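Local coordinates for carbonic anhydrase (PDB 1DDZ), which probably catalyses the reversible, zinc-dependent hydration of carbon dioxide to hydrogencarbonate, as a member of the beta-class carbonic anhydrases, at residues S111-A116 with S195-A200; D167-G172 with L176-E181. All coordinates share one frame; numbering follows the deposited sequence.

Contact 1. Residues S111-A116 with S195-A200; sequences SVLQYA and SIVQDA
I196 meets L113 and Q114 with its longer branch, whose terminal CD1 carries the apolar packing between two helical segments. CD1 of I196 lies 3.8 Å from CD1 of L113 and 3.7 Å from CB of Q114, and thus rests against a methyl end of L113 and the root of Q114. A chi1 of -60° sets CG1 of I196 beside the backbone N and CG2 anti to it, and CG2 comes 4.0 Å from the CA of Q114. The side chains of L113 and I196 lie alongside each other and point opposite ways, so CD1 of L113 comes within 4.0 Å of CB of I196. Beyond it, CG2 of V197 lies 4.2 Å from the same L113 methyl.

No hydrogen bond joins the segments. Q114 contributes only the start of its chain to I196; the extended remainder carries OE1 to the backbone N-H groups of L401 and I402, two donors for this buried amide oxygen. S195 OG instead bonds N150 of the second subunit.

The helix axes run 10.0 Å apart at closest approach and 24° from parallel. In the alpha-beta-alpha fold of this beta-class carbonic anhydrase, helix 107-119 packs against helix 195-202 and also against strands 69-74 and 92-97 of the mixed sheet, with L113 touching L70 and V112 touching F93, while S111 and Y115 pack on helix 402-405.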
ATOM      1  N   SER A 111      10.319  -0.478  -0.726  1.00 12.05           N
ATOM      2  CA  SER A 111      11.204   0.068  -1.762  1.00 10.51           C
ATOM      3  C   SER A 111      12.439   0.799  -1.163  1.00  7.72           C
ATOM      4  O   SER A 111      13.542   0.676  -1.704  1.00  9.73           O
ATOM      5  CB  SER A 111      10.418   0.915  -2.782  1.00  7.00           C
ATOM      6  OG  SER A 111       9.816   2.061  -2.200  1.00 21.71           O
ATOM      7  N   VAL A 112      12.287   1.487  -0.028  1.00  7.00           N
ATOM      8  CA  VAL A 112      13.432   2.127   0.625  1.00 10.39           C
ATOM      9  C   VAL A 112      14.380   1.032   1.177  1.00 13.46           C
ATOM     10  O   VAL A 112      15.612   1.108   1.050  1.00 13.43           O
ATOM     11  CB  VAL A 112      13.002   3.067   1.768  1.00 12.50           C
ATOM     12  CG1 VAL A 112      14.206   3.419   2.644  1.00 19.75           C
ATOM     13  CG2 VAL A 112      12.460   4.344   1.204  1.00 16.85           C
ATOM     14  N   LEU A 113      13.793   0.000   1.780  1.00 16.08           N
ATOM     15  CA  LEU A 113      14.539  -1.150   2.313  1.00 13.69           C
ATOM     16  C   LEU A 113      15.361  -1.854   1.204  1.00 11.50           C
ATOM     17  O   LEU A 113      16.552  -2.086   1.363  1.00 11.92           O
ATOM     18  CB  LEU A 113      13.557  -2.182   2.895  1.00 11.43           C
ATOM     19  CG  LEU A 113      13.867  -2.980   4.172  1.00 11.47           C
ATOM     20  CD1 LEU A 113      13.135  -4.350   4.121  1.00  9.80           C
ATOM     21  CD2 LEU A 113      15.338  -3.150   4.406  1.00  7.00           C
ATOM     22  N   GLN A 114      14.694  -2.234   0.115  1.00  9.28           N
ATOM     23  CA  GLN A 114      15.349  -2.911  -0.971  1.00  8.86           C
ATOM     24  C   GLN A 114      16.443  -2.047  -1.599  1.00 13.77           C
ATOM     25  O   GLN A 114      17.517  -2.548  -1.922  1.00 14.28           O
ATOM     26  CB  GLN A 114      14.347  -3.378  -2.013  1.00  7.00           C
ATOM     27  CG  GLN A 114      15.011  -4.304  -3.035  1.00  8.63           C
ATOM     28  CD  GLN A 114      14.024  -5.036  -3.900  1.00 12.75           C
ATOM     29  OE1 GLN A 114      13.166  -4.430  -4.528  1.00 19.18           O
ATOM     30  NE2 GLN A 114      14.147  -6.353  -3.951  1.00 18.04           N
ATOM     31  N   TYR A 115      16.189  -0.752  -1.742  1.00 13.50           N
ATOM     32  CA  TYR A 115      17.188   0.149  -2.307  1.00 13.81           C
ATOM     33  C   TYR A 115      18.403   0.154  -1.369  1.00 16.71           C
ATOM     34  O   TYR A 115      19.530  -0.077  -1.806  1.00 16.21           O
ATOM     35  CB  TYR A 115      16.619   1.567  -2.453  1.00 11.10           C
ATOM     36  CG  TYR A 115      17.534   2.518  -3.182  1.00 11.40           C
ATOM     37  CD1 TYR A 115      17.569   2.546  -4.579  1.00 11.41           C
ATOM     38  CD2 TYR A 115      18.353   3.401  -2.481  1.00 11.08           C
ATOM     39  CE1 TYR A 115      18.399   3.438  -5.268  1.00 17.09           C
ATOM     40  CE2 TYR A 115      19.191   4.299  -3.152  1.00 15.31           C
ATOM     41  CZ  TYR A 115      19.210   4.314  -4.551  1.00 19.90           C
ATOM     42  OH  TYR A 115      20.030   5.196  -5.233  1.00 18.79           O
ATOM     43  N   ALA A 116      18.165   0.362  -0.076  1.00 15.26           N
ATOM     44  CA  ALA A 116      19.232   0.380   0.923  1.00 13.87           C
ATOM     45  C   ALA A 116      20.032  -0.927   0.939  1.00 17.27           C
ATOM     46  O   ALA A 116      21.265  -0.913   0.966  1.00 15.91           O
ATOM     47  CB  ALA A 116      18.647   0.647   2.326  1.00 13.84           C
ATOM     48  N   SER A 195      10.971 -10.152   2.612  1.00 12.07           N
ATOM     49  CA  SER A 195      11.634 -11.033   1.648  1.00 10.50           C
ATOM     50  C   SER A 195      13.073 -10.519   1.425  1.00 11.78           C
ATOM     51  O   SER A 195      14.023 -11.274   1.322  1.00 10.95           O
ATOM     52  CB  SER A 195      10.853 -11.036   0.327  1.00  9.63           C
ATOM     53  OG  SER A 195      10.579  -9.714  -0.116  1.00 11.14           O
ATOM     54  N   ILE A 196      13.221  -9.200   1.474  1.00 13.01           N
ATOM     55  CA  ILE A 196      14.496  -8.518   1.276  1.00 12.84           C
ATOM     56  C   ILE A 196      15.554  -8.948   2.306  1.00 13.14           C
ATOM     57  O   ILE A 196      16.635  -9.402   1.938  1.00 10.66           O
ATOM     58  CB  ILE A 196      14.281  -6.983   1.321  1.00  8.45           C
ATOM     59  CG1 ILE A 196      13.302  -6.571   0.216  1.00  7.00           C
ATOM     60  CG2 ILE A 196      15.603  -6.260   1.234  1.00  7.00           C
ATOM     61  CD1 ILE A 196      12.507  -5.349   0.532  1.00  7.00           C
ATOM     62  N   VAL A 197      15.234  -8.830   3.595  1.00 13.49           N
ATOM     63  CA  VAL A 197      16.174  -9.230   4.630  1.00 11.72           C
ATOM     64  C   VAL A 197      16.318 -10.765   4.707  1.00 15.12           C
ATOM     65  O   VAL A 197      17.417 -11.267   4.985  1.00 14.99           O
ATOM     66  CB  VAL A 197      15.810  -8.624   5.973  1.00 11.65           C
ATOM     67  CG1 VAL A 197      16.777  -9.086   7.044  1.00  9.91           C
ATOM     68  CG2 VAL A 197      15.829  -7.115   5.879  1.00  7.00           C
ATOM     69  N   GLN A 198      15.247 -11.510   4.427  1.00 10.62           N
ATOM     70  CA  GLN A 198      15.356 -12.972   4.423  1.00 14.41           C
ATOM     71  C   GLN A 198      16.265 -13.438   3.265  1.00 14.63           C
ATOM     72  O   GLN A 198      17.153 -14.260   3.459  1.00 15.73           O
ATOM     73  CB  GLN A 198      13.981 -13.649   4.342  1.00 10.71           C
ATOM     74  CG  GLN A 198      13.189 -13.574   5.647  1.00  7.82           C
ATOM     75  CD  GLN A 198      13.864 -14.309   6.820  1.00 10.12           C
ATOM     76  OE1 GLN A 198      13.990 -15.519   6.806  1.00 16.05           O
ATOM     77  NE2 GLN A 198      14.255 -13.573   7.850  1.00  7.00           N
ATOM     78  N   ASP A 199      16.110 -12.842   2.091  1.00 13.43           N
ATOM     79  CA  ASP A 199      16.951 -13.199   0.953  1.00 14.47           C
ATOM     80  C   ASP A 199      18.414 -12.862   1.233  1.00  9.38           C
ATOM     81  O   ASP A 199      19.290 -13.681   1.063  1.00 13.39           O
ATOM     82  CB  ASP A 199      16.492 -12.453  -0.301  1.00 16.22           C
ATOM     83  CG  ASP A 199      15.200 -12.973  -0.850  1.00 14.76           C
ATOM     84  OD1 ASP A 199      14.842 -14.142  -0.588  1.00 18.96           O
ATOM     85  OD2 ASP A 199      14.550 -12.199  -1.574  1.00 25.20           O
ATOM     86  N   ALA A 200      18.663 -11.654   1.708  1.00 10.77           N
ATOM     87  CA  ALA A 200      20.011 -11.214   2.021  1.00 11.86           C
ATOM     88  C   ALA A 200      20.668 -12.170   2.983  1.00 16.82           C
ATOM     89  O   ALA A 200      21.803 -12.601   2.759  1.00 22.30           O
ATOM     90  CB  ALA A 200      19.992  -9.812   2.617  1.00  9.95           C
TER

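Contact 2. Residues D167-G172 with L176-E181; sequences DKCKDG and LNRLIE
E181 OE1 is gripped twice by R178, the arginine whose CB lies against C169 across the contact. R178 turns side-on, offering NE at 3.1 Å and NH2 at 2.9 Å to E181 OE1, which sits in the guanidinium plane. NE comes nearly in line with the CD-OE1 bond, NH2 from the syn side and 23° out of the carboxylate plane. CG of R178 starts anti to the backbone N (chi1 176°), and bends at chi2 and chi3 bring the guanidinium round to this acid. E181 OE2 bonds Y131 and the backbone of G284, while NH2 of R178 also reaches the carbonyl of Q281. A leucine in place of R178 would probably leave E181 OE1 without both its donors and this buried carboxylate without its countercharge.

The contact is the start of helix 172-193, folded against the loop that leads into it. D171 is the N-cap, its OD1 taking the N-H of E174, and its OD2 lies 3.5 Å from K170 NZ in a salt bridge. One turn is closed by L176 N donating to G172 O at 2.9 Å, with an N-H...O angle of 144°; CB of L176 lies 3.6 Å from that carbonyl oxygen. Further back in the loop, SG of C169 packs 3.9 Å from CB of R178, and the C169 carbonyl bonds Q258 of the second subunit. L176 touches A136 of helix 134-141, its side chain about 6 Å at nearest from that of the zinc ligand C133.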
ATOM      1  N   ASP A 167      -1.470  -3.886  30.071  1.00 28.04           N
ATOM      2  CA  ASP A 167      -2.389  -3.821  31.217  1.00 34.85           C
ATOM      3  C   ASP A 167      -1.602  -3.794  32.541  1.00 40.67           C
ATOM      4  O   ASP A 167      -2.100  -3.368  33.577  1.00 45.33           O
ATOM      5  CB  ASP A 167      -3.320  -5.029  31.214  1.00 35.38           C
ATOM      6  CG  ASP A 167      -3.948  -5.296  29.852  1.00 39.91           C
ATOM      7  OD1 ASP A 167      -3.892  -4.421  28.952  1.00 44.95           O
ATOM      8  OD2 ASP A 167      -4.506  -6.402  29.680  1.00 40.93           O
ATOM      9  N   LYS A 168      -0.373  -4.283  32.491  1.00 45.11           N
ATOM     10  CA  LYS A 168       0.513  -4.317  33.642  1.00 49.94           C
ATOM     11  C   LYS A 168       0.892  -2.882  34.051  1.00 48.37           C
ATOM     12  O   LYS A 168       1.073  -2.583  35.238  1.00 48.54           O
ATOM     13  CB  LYS A 168       1.775  -5.108  33.247  1.00 56.30           C
ATOM     14  CG  LYS A 168       2.695  -5.476  34.384  1.00 62.76           C
ATOM     15  CD  LYS A 168       2.040  -6.461  35.358  1.00 69.56           C
ATOM     16  CE  LYS A 168       2.951  -6.734  36.559  1.00 75.72           C
ATOM     17  NZ  LYS A 168       2.364  -7.657  37.578  1.00 77.35           N
ATOM     18  N   CYS A 169       0.989  -2.004  33.054  1.00 45.16           N
ATOM     19  CA  CYS A 169       1.376  -0.603  33.235  1.00 40.68           C
ATOM     20  C   CYS A 169       0.581   0.220  34.238  1.00 39.37           C
ATOM     21  O   CYS A 169      -0.648   0.272  34.196  1.00 36.62           O
ATOM     22  CB  CYS A 169       1.424   0.088  31.881  1.00 37.13           C
ATOM     23  SG  CYS A 169       2.614  -0.697  30.774  1.00 28.50           S
ATOM     24  N   LYS A 170       1.317   0.933  35.087  1.00 40.62           N
ATOM     25  CA  LYS A 170       0.722   1.731  36.156  1.00 42.45           C
ATOM     26  C   LYS A 170      -0.064   2.987  35.795  1.00 42.12           C
ATOM     27  O   LYS A 170      -0.963   3.392  36.539  1.00 41.10           O
ATOM     28  CB  LYS A 170       1.773   2.060  37.237  1.00 46.39           C
ATOM     29  CG  LYS A 170       2.903   3.017  36.830  1.00 50.31           C
ATOM     30  CD  LYS A 170       3.820   3.315  38.024  1.00 51.57           C
ATOM     31  CE  LYS A 170       5.053   4.135  37.636  1.00 55.31           C
ATOM     32  NZ  LYS A 170       5.038   5.556  38.107  1.00 56.72           N
ATOM     33  N   ASP A 171       0.300   3.636  34.693  1.00 38.44           N
ATOM     34  CA  ASP A 171      -0.391   4.853  34.290  1.00 34.24           C
ATOM     35  C   ASP A 171      -0.271   5.106  32.802  1.00 32.30           C
ATOM     36  O   ASP A 171       0.493   4.429  32.105  1.00 33.64           O
ATOM     37  CB  ASP A 171       0.116   6.070  35.081  1.00 32.45           C
ATOM     38  CG  ASP A 171       1.625   6.210  35.051  1.00 29.42           C
ATOM     39  OD1 ASP A 171       2.212   6.201  33.954  1.00 33.14           O
ATOM     40  OD2 ASP A 171       2.234   6.340  36.135  1.00 37.81           O
ATOM     41  N   GLY A 172      -0.999   6.120  32.347  1.00 28.83           N
ATOM     42  CA  GLY A 172      -1.025   6.490  30.948  1.00 29.22           C
ATOM     43  C   GLY A 172       0.334   6.685  30.321  1.00 30.26           C
ATOM     44  O   GLY A 172       0.576   6.190  29.228  1.00 32.79           O
ATOM     45  N   LEU A 176       2.107   4.446  27.468  1.00 18.83           N
ATOM     46  CA  LEU A 176       2.460   4.978  26.152  1.00 15.36           C
ATOM     47  C   LEU A 176       3.923   4.583  25.914  1.00 16.38           C
ATOM     48  O   LEU A 176       4.261   4.050  24.856  1.00 18.84           O
ATOM     49  CB  LEU A 176       2.304   6.504  26.118  1.00 17.60           C
ATOM     50  CG  LEU A 176       1.934   7.224  24.805  1.00 19.64           C
ATOM     51  CD1 LEU A 176       2.786   8.471  24.636  1.00 16.66           C
ATOM     52  CD2 LEU A 176       2.054   6.338  23.590  1.00 13.90           C
ATOM     53  N   ASN A 177       4.769   4.783  26.925  1.00 15.36           N
ATOM     54  CA  ASN A 177       6.181   4.441  26.835  1.00 16.04           C
ATOM     55  C   ASN A 177       6.335   3.001  26.406  1.00 13.90           C
ATOM     56  O   ASN A 177       7.059   2.701  25.461  1.00 18.12           O
ATOM     57  CB  ASN A 177       6.898   4.629  28.180  1.00 17.62           C
ATOM     58  CG  ASN A 177       7.164   6.087  28.514  1.00 21.68           C
ATOM     59  OD1 ASN A 177       7.534   6.879  27.660  1.00 21.32           O
ATOM     60  ND2 ASN A 177       7.020   6.429  29.785  1.00 26.31           N
ATOM     61  N   ARG A 178       5.651   2.099  27.095  1.00 13.39           N
ATOM     62  CA  ARG A 178       5.746   0.691  26.757  1.00  9.11           C
ATOM     63  C   ARG A 178       5.193   0.348  25.352  1.00 10.71           C
ATOM     64  O   ARG A 178       5.762  -0.501  24.671  1.00 11.55           O
ATOM     65  CB  ARG A 178       5.102  -0.178  27.844  1.00 14.68           C
ATOM     66  CG  ARG A 178       5.089  -1.657  27.503  1.00 10.32           C
ATOM     67  CD  ARG A 178       6.144  -2.469  28.208  1.00 19.75           C
ATOM     68  NE  ARG A 178       7.480  -1.877  28.272  1.00 22.14           N
ATOM     69  CZ  ARG A 178       8.381  -2.238  29.185  1.00 18.06           C
ATOM     70  NH1 ARG A 178       8.073  -3.178  30.068  1.00 12.08           N
ATOM     71  NH2 ARG A 178       9.547  -1.614  29.274  1.00 17.64           N
ATOM     72  N   LEU A 179       4.097   0.987  24.920  1.00  9.21           N
ATOM     73  CA  LEU A 179       3.538   0.743  23.567  1.00 11.33           C
ATOM     74  C   LEU A 179       4.599   1.171  22.514  1.00 10.54           C
ATOM     75  O   LEU A 179       4.832   0.474  21.547  1.00  8.60           O
ATOM     76  CB  LEU A 179       2.290   1.609  23.317  1.00  8.59           C
ATOM     77  CG  LEU A 179       1.086   1.179  22.473  1.00  9.45           C
ATOM     78  CD1 LEU A 179       0.514   2.370  21.788  1.00  7.48           C
ATOM     79  CD2 LEU A 179       1.380   0.096  21.481  1.00  7.82           C
ATOM     80  N   ILE A 180       5.215   2.331  22.726  1.00 10.40           N
ATOM     81  CA  ILE A 180       6.222   2.860  21.829  1.00 10.72           C
ATOM     82  C   ILE A 180       7.384   1.888  21.721  1.00 10.13           C
ATOM     83  O   ILE A 180       7.806   1.547  20.624  1.00 14.93           O
ATOM     84  CB  ILE A 180       6.641   4.270  22.269  1.00  7.89           C
ATOM     85  CG1 ILE A 180       5.489   5.229  21.955  1.00  7.54           C
ATOM     86  CG2 ILE A 180       7.958   4.714  21.562  1.00 11.15           C
ATOM     87  CD1 ILE A 180       5.626   6.613  22.576  1.00  7.00           C
ATOM     88  N   GLU A 181       7.818   1.339  22.849  1.00 13.58           N
ATOM     89  CA  GLU A 181       8.915   0.362  22.855  1.00 12.30           C
ATOM     90  C   GLU A 181       8.515  -0.944  22.164  1.00  9.19           C
ATOM     91  O   GLU A 181       9.285  -1.538  21.410  1.00 13.03           O
ATOM     92  CB  GLU A 181       9.355   0.084  24.292  1.00 10.36           C
ATOM     93  CG  GLU A 181       9.907   1.310  24.974  1.00 11.45           C
ATOM     94  CD  GLU A 181       9.931   1.199  26.490  1.00 11.94           C
ATOM     95  OE1 GLU A 181       9.327   0.259  27.039  1.00 14.55           O
ATOM     96  OE2 GLU A 181      10.530   2.077  27.145  1.00 14.41           O
TER

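Both contacts are buried, but the centre of contact 1 is about 15 Å from the centre of the chain and that of contact 2 about 26 Å, with centres 31 Å apart and no touch between them. Contact 1 joins two helices distant in sequence by carbon-to-carbon contacts, with no hydrogen bond. Contact 2 is local, a loop against the helix it leads into, held by a backbone bond and a sulfur contact and flanked by charged pairs. They share no helix, yet helix 172-193 of contact 2 is followed directly by helix 195-202 of contact 1, and contact 2 is nested within the span of chain that contact 1 closes. Each also reaches the second subunit, through S195 in one and C169 in the other.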